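Local structure of putative esterase (Sulfolobus solfataricus P2, 2RAU) at residues K27-E31 with S128-E132; I55-T59 with S152-A158; N120-S124 with E283-F288. The protein probably acts as a serine hydrolase of the alpha/beta-hydrolase superfamily, perhaps a lipase or esterase, and binds calcium ions. All blocks are in the same frame, centred on the assembly; numbering follows the deposited sequence.

Interaction 1 (K27-E31 with S128-E132)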
loop_
_atom_site.group_PDB
_atom_site.type_symbol
_atom_site.label_atom_id
_atom_site.label_comp_id
_atom_site.label_asym_id
_atom_site.label_seq_id
_atom_site.Cartn_x
_atom_site.Cartn_y
_atom_site.Cartn_z
ATOM N N LYS A 27 -15.540 -1.980 9.766
ATOM C CA LYS A 27 -15.073 -0.662 10.161
ATOM C C LYS A 27 -14.998 -0.544 11.699
ATOM O O LYS A 27 -15.846 -1.109 12.426
ATOM C CB LYS A 27 -16.121 0.293 9.656
ATOM C CG LYS A 27 -15.851 1.691 9.802
ATOM C CD LYS A 27 -17.077 2.488 9.278
ATOM C CE LYS A 27 -16.773 3.180 8.041
ATOM N NZ LYS A 27 -17.831 4.219 7.749
HETATM N N MSE A 28 -13.993 0.187 12.192
HETATM C CA MSE A 28 -13.860 0.443 13.616
HETATM C C MSE A 28 -13.613 1.927 13.870
HETATM O O MSE A 28 -12.719 2.515 13.306
HETATM C CB MSE A 28 -12.688 -0.310 14.216
HETATM C CG MSE A 28 -12.445 -0.034 15.718
HETATM SE SE MSE A 28 -10.959 -1.094 16.406
HETATM C CE MSE A 28 -11.977 -2.714 16.713
ATOM N N LYS A 29 -14.420 2.521 14.742
ATOM C CA LYS A 29 -14.165 3.848 15.200
ATOM C C LYS A 29 -12.990 3.880 16.153
ATOM O O LYS A 29 -12.877 3.063 17.074
ATOM C CB LYS A 29 -15.379 4.379 15.905
ATOM C CG LYS A 29 -15.265 5.854 16.303
ATOM C CD LYS A 29 -15.265 6.770 15.018
ATOM C CE LYS A 29 -15.125 8.308 15.265
ATOM N NZ LYS A 29 -13.783 8.737 15.723
ATOM N N ARG A 30 -12.117 4.862 15.930
ATOM C CA ARG A 30 -10.933 5.095 16.740
ATOM C C ARG A 30 -11.108 6.519 17.373
ATOM O O ARG A 30 -12.216 7.094 17.356
ATOM C CB ARG A 30 -9.681 5.032 15.859
ATOM C CG ARG A 30 -9.532 3.744 15.023
ATOM C CD ARG A 30 -9.324 2.503 15.857
ATOM N NE ARG A 30 -7.940 2.335 16.229
ATOM C CZ ARG A 30 -7.476 1.931 17.396
ATOM N NH1 ARG A 30 -8.253 1.632 18.394
ATOM N NH2 ARG A 30 -6.191 1.808 17.570
ATOM N N GLU A 31 -10.053 7.065 17.964
ATOM C CA GLU A 31 -10.163 8.330 18.662
ATOM C C GLU A 31 -9.201 9.373 18.116
ATOM O O GLU A 31 -8.156 9.014 17.618
ATOM C CB GLU A 31 -9.883 8.088 20.172
ATOM C CG GLU A 31 -10.949 7.234 20.877
ATOM C CD GLU A 31 -12.406 7.775 20.709
ATOM O OE1 GLU A 31 -12.611 9.029 20.719
ATOM O OE2 GLU A 31 -13.344 6.925 20.562
ATOM N N SER A 128 -0.945 0.727 16.416
ATOM C CA SER A 128 -2.123 0.341 17.185
ATOM C C SER A 128 -3.260 -0.102 16.252
ATOM O O SER A 128 -4.008 -1.033 16.562
ATOM C CB SER A 128 -2.581 1.452 18.136
ATOM O OG SER A 128 -3.224 2.536 17.451
ATOM N N ASP A 129 -3.377 0.541 15.098
ATOM C CA ASP A 129 -4.412 0.231 14.146
ATOM C C ASP A 129 -4.128 -1.116 13.482
ATOM O O ASP A 129 -5.032 -1.925 13.300
ATOM C CB ASP A 129 -4.493 1.317 13.072
ATOM C CG ASP A 129 -5.003 2.659 13.607
ATOM O OD1 ASP A 129 -5.551 2.680 14.693
ATOM O OD2 ASP A 129 -4.876 3.705 12.912
ATOM N N ILE A 130 -2.880 -1.346 13.067
ATOM C CA ILE A 130 -2.515 -2.639 12.531
ATOM C C ILE A 130 -2.795 -3.766 13.584
ATOM O O ILE A 130 -3.286 -4.843 13.228
ATOM C CB ILE A 130 -1.043 -2.656 12.064
ATOM C CG1 ILE A 130 -0.823 -1.606 10.923
ATOM C CG2 ILE A 130 -0.672 -4.045 11.555
ATOM C CD1 ILE A 130 0.697 -1.306 10.598
ATOM N N LYS A 131 -2.448 -3.526 14.851
ATOM C CA LYS A 131 -2.718 -4.480 15.924
ATOM C C LYS A 131 -4.212 -4.877 16.053
ATOM O O LYS A 131 -4.550 -6.068 16.219
ATOM C CB LYS A 131 -2.150 -3.978 17.270
ATOM C CG LYS A 131 -2.496 -4.846 18.502
ATOM C CD LYS A 131 -2.135 -6.340 18.444
ATOM C CE LYS A 131 -0.890 -6.711 19.191
ATOM N NZ LYS A 131 -0.668 -8.190 19.194
ATOM N N GLU A 132 -5.097 -3.891 15.998
ATOM C CA GLU A 132 -6.531 -4.161 16.018
ATOM C C GLU A 132 -6.951 -5.063 14.867
ATOM O O GLU A 132 -7.822 -5.925 15.035
ATOM C CB GLU A 132 -7.338 -2.858 15.960
ATOM C CG GLU A 132 -7.301 -1.965 17.142
ATOM C CD GLU A 132 -7.719 -2.641 18.434
ATOM O OE1 GLU A 132 -8.643 -3.461 18.457
ATOM O OE2 GLU A 132 -7.064 -2.350 19.426
HETATM O O HOH W 1 -5.671 0.135 20.100
#
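A salt bridge, backed by a water and one apolar touch, joins the antiparallel N-terminal part of the main sheet to a helix packed beside it: residues 27-29 end strand 21-29, Arg30 and Glu31 begin the loop after it, and residues 128-132 belong to helix 123-141. Arg30 has the largest share of the contact. Its NE donates to Asp129 OD1 at 2.9 Å and its NH2 reaches the same Asp129 OD1 at 3.1 Å, so a single carboxylate oxygen sits at the edge of the guanidinium, near its plane, where the N-H groups point. Arginine suits this place because its flat end can bond along its edge while a face packs on carbon: Glu132 CG lies over one face, 3.9 Å from Arg30 CZ. Glu132 OE2 is well out of that plane, and water 1 makes the polar link instead, accepting from Arg30 NH2 at 3.1 Å and donating to Glu132 OE2 at 2.9 Å. One helical turn separates Ser128 from Glu132, with the backbone bond Glu132 N to Ser128 O between them. Two residues before Arg30, the long, flexible selenomethionine Met28 brings its SE to 3.8 Å from Glu132 CG. Beyond the pair, Asp129 OD2 forms a second salt bridge with Arg102, Met28 is hydrogen-bonded through its backbone to Ile38 of strand 37-45, and Ile130 turns to helix 153-169.

Interaction 2 (I55-T59 with S152-A158)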
loop_
_atom_site.group_PDB
_atom_site.type_symbol
_atom_site.label_atom_id
_atom_site.label_comp_id
_atom_site.label_asym_id
_atom_site.label_seq_id
_atom_site.Cartn_x
_atom_site.Cartn_y
_atom_site.Cartn_z
ATOM N N ILE A 55 -2.043 -7.569 4.060
ATOM C CA ILE A 55 -1.221 -6.662 3.233
ATOM C C ILE A 55 -1.419 -5.220 3.641
ATOM O O ILE A 55 -2.515 -4.709 3.635
ATOM C CB ILE A 55 -1.482 -6.891 1.711
ATOM C CG1 ILE A 55 -1.441 -8.416 1.413
ATOM C CG2 ILE A 55 -0.443 -6.073 0.844
ATOM C CD1 ILE A 55 -1.504 -8.840 -0.046
ATOM N N LEU A 56 -0.318 -4.589 4.019
ATOM C CA LEU A 56 -0.265 -3.203 4.434
ATOM C C LEU A 56 0.002 -2.283 3.236
ATOM O O LEU A 56 1.026 -2.412 2.574
ATOM C CB LEU A 56 0.824 -3.056 5.491
ATOM C CG LEU A 56 0.705 -3.866 6.811
ATOM C CD1 LEU A 56 1.796 -3.498 7.789
ATOM C CD2 LEU A 56 -0.726 -3.725 7.437
ATOM N N PRO A 57 -0.938 -1.385 2.922
ATOM C CA PRO A 57 -0.667 -0.485 1.816
ATOM C C PRO A 57 0.433 0.519 2.088
ATOM O O PRO A 57 0.806 0.729 3.223
ATOM C CB PRO A 57 -1.989 0.266 1.634
ATOM C CG PRO A 57 -3.021 -0.611 2.358
ATOM C CD PRO A 57 -2.286 -1.184 3.486
ATOM N N GLY A 58 0.863 1.195 1.007
ATOM C CA GLY A 58 1.908 2.203 1.054
ATOM C C GLY A 58 1.294 3.585 1.152
ATOM O O GLY A 58 0.126 3.715 1.430
ATOM N N THR A 59 2.121 4.617 0.971
ATOM C CA THR A 59 1.722 6.010 1.122
ATOM C C THR A 59 0.585 6.361 0.158
ATOM O O THR A 59 0.676 6.086 -1.035
ATOM C CB THR A 59 2.921 6.935 0.843
ATOM O OG1 THR A 59 4.043 6.426 1.542
ATOM C CG2 THR A 59 2.686 8.370 1.306
ATOM N N SER A 152 5.755 -0.828 -0.260
ATOM C CA SER A 152 6.392 0.481 -0.130
ATOM C C SER A 152 6.449 0.887 1.389
ATOM O O SER A 152 6.996 0.127 2.176
ATOM C CB SER A 152 5.633 1.470 -1.039
ATOM O OG SER A 152 6.406 2.605 -1.281
ATOM N N PHE A 153 5.889 2.044 1.783
ATOM C CA PHE A 153 5.721 2.407 3.207
ATOM C C PHE A 153 5.173 1.230 4.038
ATOM O O PHE A 153 5.564 1.006 5.173
ATOM C CB PHE A 153 4.742 3.579 3.380
ATOM C CG PHE A 153 4.240 3.708 4.781
ATOM C CD1 PHE A 153 4.980 4.366 5.739
ATOM C CD2 PHE A 153 3.057 3.077 5.179
ATOM C CE1 PHE A 153 4.512 4.457 7.052
ATOM C CE2 PHE A 153 2.591 3.170 6.514
ATOM C CZ PHE A 153 3.352 3.823 7.442
ATOM N N GLY A 154 4.232 0.490 3.486
ATOM C CA GLY A 154 3.676 -0.669 4.184
ATOM C C GLY A 154 4.691 -1.722 4.535
ATOM O O GLY A 154 4.482 -2.487 5.472
ATOM N N GLY A 155 5.782 -1.800 3.784
ATOM C CA GLY A 155 6.889 -2.702 4.128
ATOM C C GLY A 155 7.658 -2.270 5.375
ATOM O O GLY A 155 8.023 -3.097 6.206
ATOM N N ILE A 156 7.869 -0.959 5.513
ATOM C CA ILE A 156 8.441 -0.373 6.726
ATOM C C ILE A 156 7.489 -0.632 7.900
ATOM O O ILE A 156 7.920 -1.017 8.975
ATOM C CB ILE A 156 8.697 1.180 6.586
ATOM C CG1 ILE A 156 9.685 1.482 5.439
ATOM C CG2 ILE A 156 9.310 1.720 7.845
ATOM C CD1 ILE A 156 9.716 2.959 4.905
ATOM N N ALA A 157 6.202 -0.388 7.696
ATOM C CA ALA A 157 5.183 -0.656 8.713
ATOM C C ALA A 157 5.215 -2.139 9.135
ATOM O O ALA A 157 5.147 -2.438 10.331
ATOM C CB ALA A 157 3.806 -0.252 8.210
ATOM N N ALA A 158 5.338 -3.050 8.169
ATOM C CA ALA A 158 5.372 -4.498 8.448
ATOM C C ALA A 158 6.571 -4.861 9.322
ATOM O O ALA A 158 6.462 -5.658 10.290
ATOM C CB ALA A 158 5.406 -5.279 7.172
HETATM O O HOH W 2 4.979 4.210 0.057
#
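Leu56, Phe153 and Gly154 give up the most surface where the end of strand 52-56 meets the start of helix 153-169. Leu56 points its side chain at the helix, and its CD1 rests 3.8 Å from Ala157 CB and 4.1 Å from Ala158 CB. The small methyls of the alanines let a branched leucine come close to the helix, with CD1 only 3.6 Å from Ala158 N. Gly154 meets the strand with bare backbone. Its CA lies 3.6 Å from Leu56 O in a nearly straight CA-H...O contact and 3.3 Å from Pro57 O; a beta carbon here would clash with both oxygens, which is why glycine suits this place. Phe153 turns toward the loop after the strand: its CB is 3.9 Å from Gly58 CA and 3.5 Å from Thr59 OG1, and the ring presents its edge to Pro57 O, with CD2 3.8 Å away. Gly58 is itself tightly placed, since a side chain on it would crowd Ser152 CB. Water 2 bridges the backbones, accepting from Thr59 N at 3.0 Å and Phe153 N at 2.9 Å, and it also bonds to Ser152 OG at 2.5 Å. Ser152 OG is hydrogen-bonded to His329 as well. The strained backbone of Ser152, phi 60° and psi -123°, within Gly150-Ser152-Gly154 fits the GxSxG nucleophile elbow of alpha/beta-hydrolases, with Ser152, His329 and Asp177 as the probable catalytic triad; the position of water 2 is consistent with an oxyanion hole.

Interaction 3 (N120-S124 with E283-F288)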
loop_
_atom_site.group_PDB
_atom_site.type_symbol
_atom_site.label_atom_id
_atom_site.label_comp_id
_atom_site.label_asym_id
_atom_site.label_seq_id
_atom_site.Cartn_x
_atom_site.Cartn_y
_atom_site.Cartn_z
ATOM N N ASN A 120 -1.000 13.834 15.458
ATOM C CA ASN A 120 -0.487 12.648 16.169
ATOM C C ASN A 120 -0.811 11.348 15.430
ATOM O O ASN A 120 -1.050 10.306 16.045
ATOM C CB ASN A 120 -1.022 12.612 17.609
ATOM C CG ASN A 120 -0.612 13.811 18.378
ATOM O OD1 ASN A 120 0.551 13.942 18.720
ATOM N ND2 ASN A 120 -1.551 14.712 18.651
ATOM N N TRP A 121 -0.856 11.421 14.106
ATOM C CA TRP A 121 -0.916 10.210 13.273
ATOM C C TRP A 121 0.493 9.730 12.956
ATOM O O TRP A 121 0.953 9.832 11.822
ATOM C CB TRP A 121 -1.695 10.517 12.002
ATOM C CG TRP A 121 -3.186 10.577 12.200
ATOM C CD1 TRP A 121 -3.868 10.636 13.382
ATOM C CD2 TRP A 121 -4.161 10.655 11.165
ATOM N NE1 TRP A 121 -5.219 10.700 13.133
ATOM C CE2 TRP A 121 -5.419 10.721 11.778
ATOM C CE3 TRP A 121 -4.090 10.638 9.774
ATOM C CZ2 TRP A 121 -6.597 10.756 11.054
ATOM C CZ3 TRP A 121 -5.267 10.699 9.042
ATOM C CH2 TRP A 121 -6.497 10.752 9.685
ATOM N N GLY A 122 1.149 9.218 13.992
ATOM C CA GLY A 122 2.501 8.695 13.949
ATOM C C GLY A 122 2.521 7.190 14.058
ATOM O O GLY A 122 1.512 6.530 13.884
ATOM N N TRP A 123 3.681 6.656 14.398
ATOM C CA TRP A 123 3.904 5.222 14.454
ATOM C C TRP A 123 3.101 4.504 15.524
ATOM O O TRP A 123 2.602 3.407 15.303
ATOM C CB TRP A 123 5.417 4.928 14.611
ATOM C CG TRP A 123 6.083 5.010 13.329
ATOM C CD1 TRP A 123 6.974 5.968 12.896
ATOM C CD2 TRP A 123 5.839 4.163 12.214
ATOM N NE1 TRP A 123 7.334 5.719 11.603
ATOM C CE2 TRP A 123 6.636 4.617 11.157
ATOM C CE3 TRP A 123 5.051 3.026 12.024
ATOM C CZ2 TRP A 123 6.674 3.967 9.922
ATOM C CZ3 TRP A 123 5.054 2.414 10.788
ATOM C CH2 TRP A 123 5.878 2.859 9.764
ATOM N N SER A 124 2.978 5.069 16.713
ATOM C CA SER A 124 2.169 4.371 17.725
ATOM C C SER A 124 0.696 4.283 17.279
ATOM O O SER A 124 0.033 3.260 17.487
ATOM C CB SER A 124 2.355 4.962 19.138
ATOM O OG SER A 124 1.893 6.272 19.187
ATOM N N GLU A 283 8.858 11.275 12.588
ATOM C CA GLU A 283 9.315 10.368 13.657
ATOM C C GLU A 283 10.445 9.417 13.187
ATOM O O GLU A 283 10.548 8.269 13.610
ATOM C CB GLU A 283 8.143 9.567 14.197
ATOM C CG GLU A 283 7.204 10.382 15.020
ATOM C CD GLU A 283 6.041 9.553 15.537
ATOM O OE1 GLU A 283 5.851 8.417 15.074
ATOM O OE2 GLU A 283 5.307 10.043 16.393
ATOM N N ARG A 284 11.284 9.919 12.283
ATOM C CA ARG A 284 12.503 9.235 11.864
ATOM C C ARG A 284 13.383 8.969 13.104
ATOM O O ARG A 284 14.187 8.039 13.111
ATOM C CB ARG A 284 13.260 10.118 10.856
ATOM C CG ARG A 284 13.786 11.436 11.475
ATOM C CD ARG A 284 14.552 12.299 10.487
ATOM N NE ARG A 284 13.687 13.033 9.555
ATOM C CZ ARG A 284 13.014 14.156 9.845
ATOM N NH1 ARG A 284 13.050 14.696 11.071
ATOM N NH2 ARG A 284 12.274 14.737 8.900
ATOM N N ASP A 285 13.222 9.811 14.136
ATOM C CA ASP A 285 13.924 9.677 15.426
ATOM C C ASP A 285 13.749 8.304 16.076
ATOM O O ASP A 285 14.726 7.720 16.545
ATOM C CB ASP A 285 13.419 10.738 16.416
ATOM N N LEU A 286 12.506 7.808 16.110
ATOM C CA LEU A 286 12.157 6.498 16.734
ATOM C C LEU A 286 12.988 5.320 16.226
ATOM O O LEU A 286 13.065 5.063 15.018
ATOM C CB LEU A 286 10.672 6.147 16.518
ATOM C CG LEU A 286 9.613 6.755 17.432
ATOM C CD1 LEU A 286 9.882 8.231 17.802
ATOM C CD2 LEU A 286 8.298 6.575 16.731
ATOM N N LYS A 287 13.597 4.601 17.160
ATOM C CA LYS A 287 14.397 3.437 16.837
ATOM C C LYS A 287 13.535 2.184 17.020
ATOM O O LYS A 287 12.915 1.994 18.062
ATOM C CB LYS A 287 15.652 3.369 17.730
ATOM N N PHE A 288 13.467 1.367 15.976
ATOM C CA PHE A 288 12.810 0.073 16.024
ATOM C C PHE A 288 13.883 -1.006 15.959
ATOM O O PHE A 288 14.796 -0.934 15.141
ATOM C CB PHE A 288 11.849 -0.091 14.854
ATOM C CG PHE A 288 10.570 0.655 15.012
ATOM C CD1 PHE A 288 9.494 0.064 15.627
ATOM C CD2 PHE A 288 10.421 1.948 14.512
ATOM C CE1 PHE A 288 8.268 0.753 15.751
ATOM C CE2 PHE A 288 9.210 2.635 14.642
ATOM C CZ PHE A 288 8.133 2.026 15.258
HETATM O O HOH W 3 4.273 7.591 17.520
#
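Trp123 lays one face of its indole against the edge of Phe288, a T-shaped pair in which the five-membered ring and the phenyl ring have centroids 5.5 Å apart and planes at 74°. The large flat indole gives the loop a broad apolar surface, with Phe288 CE2 over one face. At the base of the side chain, Trp123 CB is 4.0 Å from Phe288 CZ and 3.9 Å from Leu286 CD2, so leucine and phenylalanine, two positions apart in the extended run that ends the loop segment, both reach the same tryptophan. Polar bonds hold the backbone beside it. Trp123 N donates to Glu283 OE1 at 2.9 Å and an almost linear 179°, while water 3 accepts from Ser124 N at 2.9 Å and donates to Glu283 OE2 at 2.9 Å. A glutamate is long enough to reach across from the end of helix 278-282, and a salt bridge to Arg279 gives its OE2 a second partner. Gly122 lets the carboxylate in: its CA is 3.5 Å from Glu283 OE1, and a beta carbon there would collide with OE2. Further inward, the indole meets the ring of Phe153 and touches Ala157 of helix 153-169. With Gly122 at the N-cap and having no side chain of its own to offer, Glu283 supplies acceptors from a distant loop, directly and through water, to the first NH groups of helix 123-141: side-chain capping of a helix N terminus.

From the N terminus, residues 27-31, at the end of strand 21-29, come first, and interaction 1 closes a loop of 96 intervening residues on helix 123-141. Within that span lie residues 55-59, whose partner 152-158 follows after 92 residues, so interaction 2 crosses interaction 1. Interaction 3 starts at 120-124, just ahead of 128-132, and closes over 158 residues on the loop at 283-288, crossing both others. Interactions 1 and 2 touch where Ile130 CD1 lies 3.7 Å from Leu56 CD1; interactions 2 and 3 touch where Phe153 CE1 lies 3.4 Å from Trp123 CH2. Helix 123-141 thus connects the antiparallel part of the sheet, the central elbow and the loop following helix 278-282.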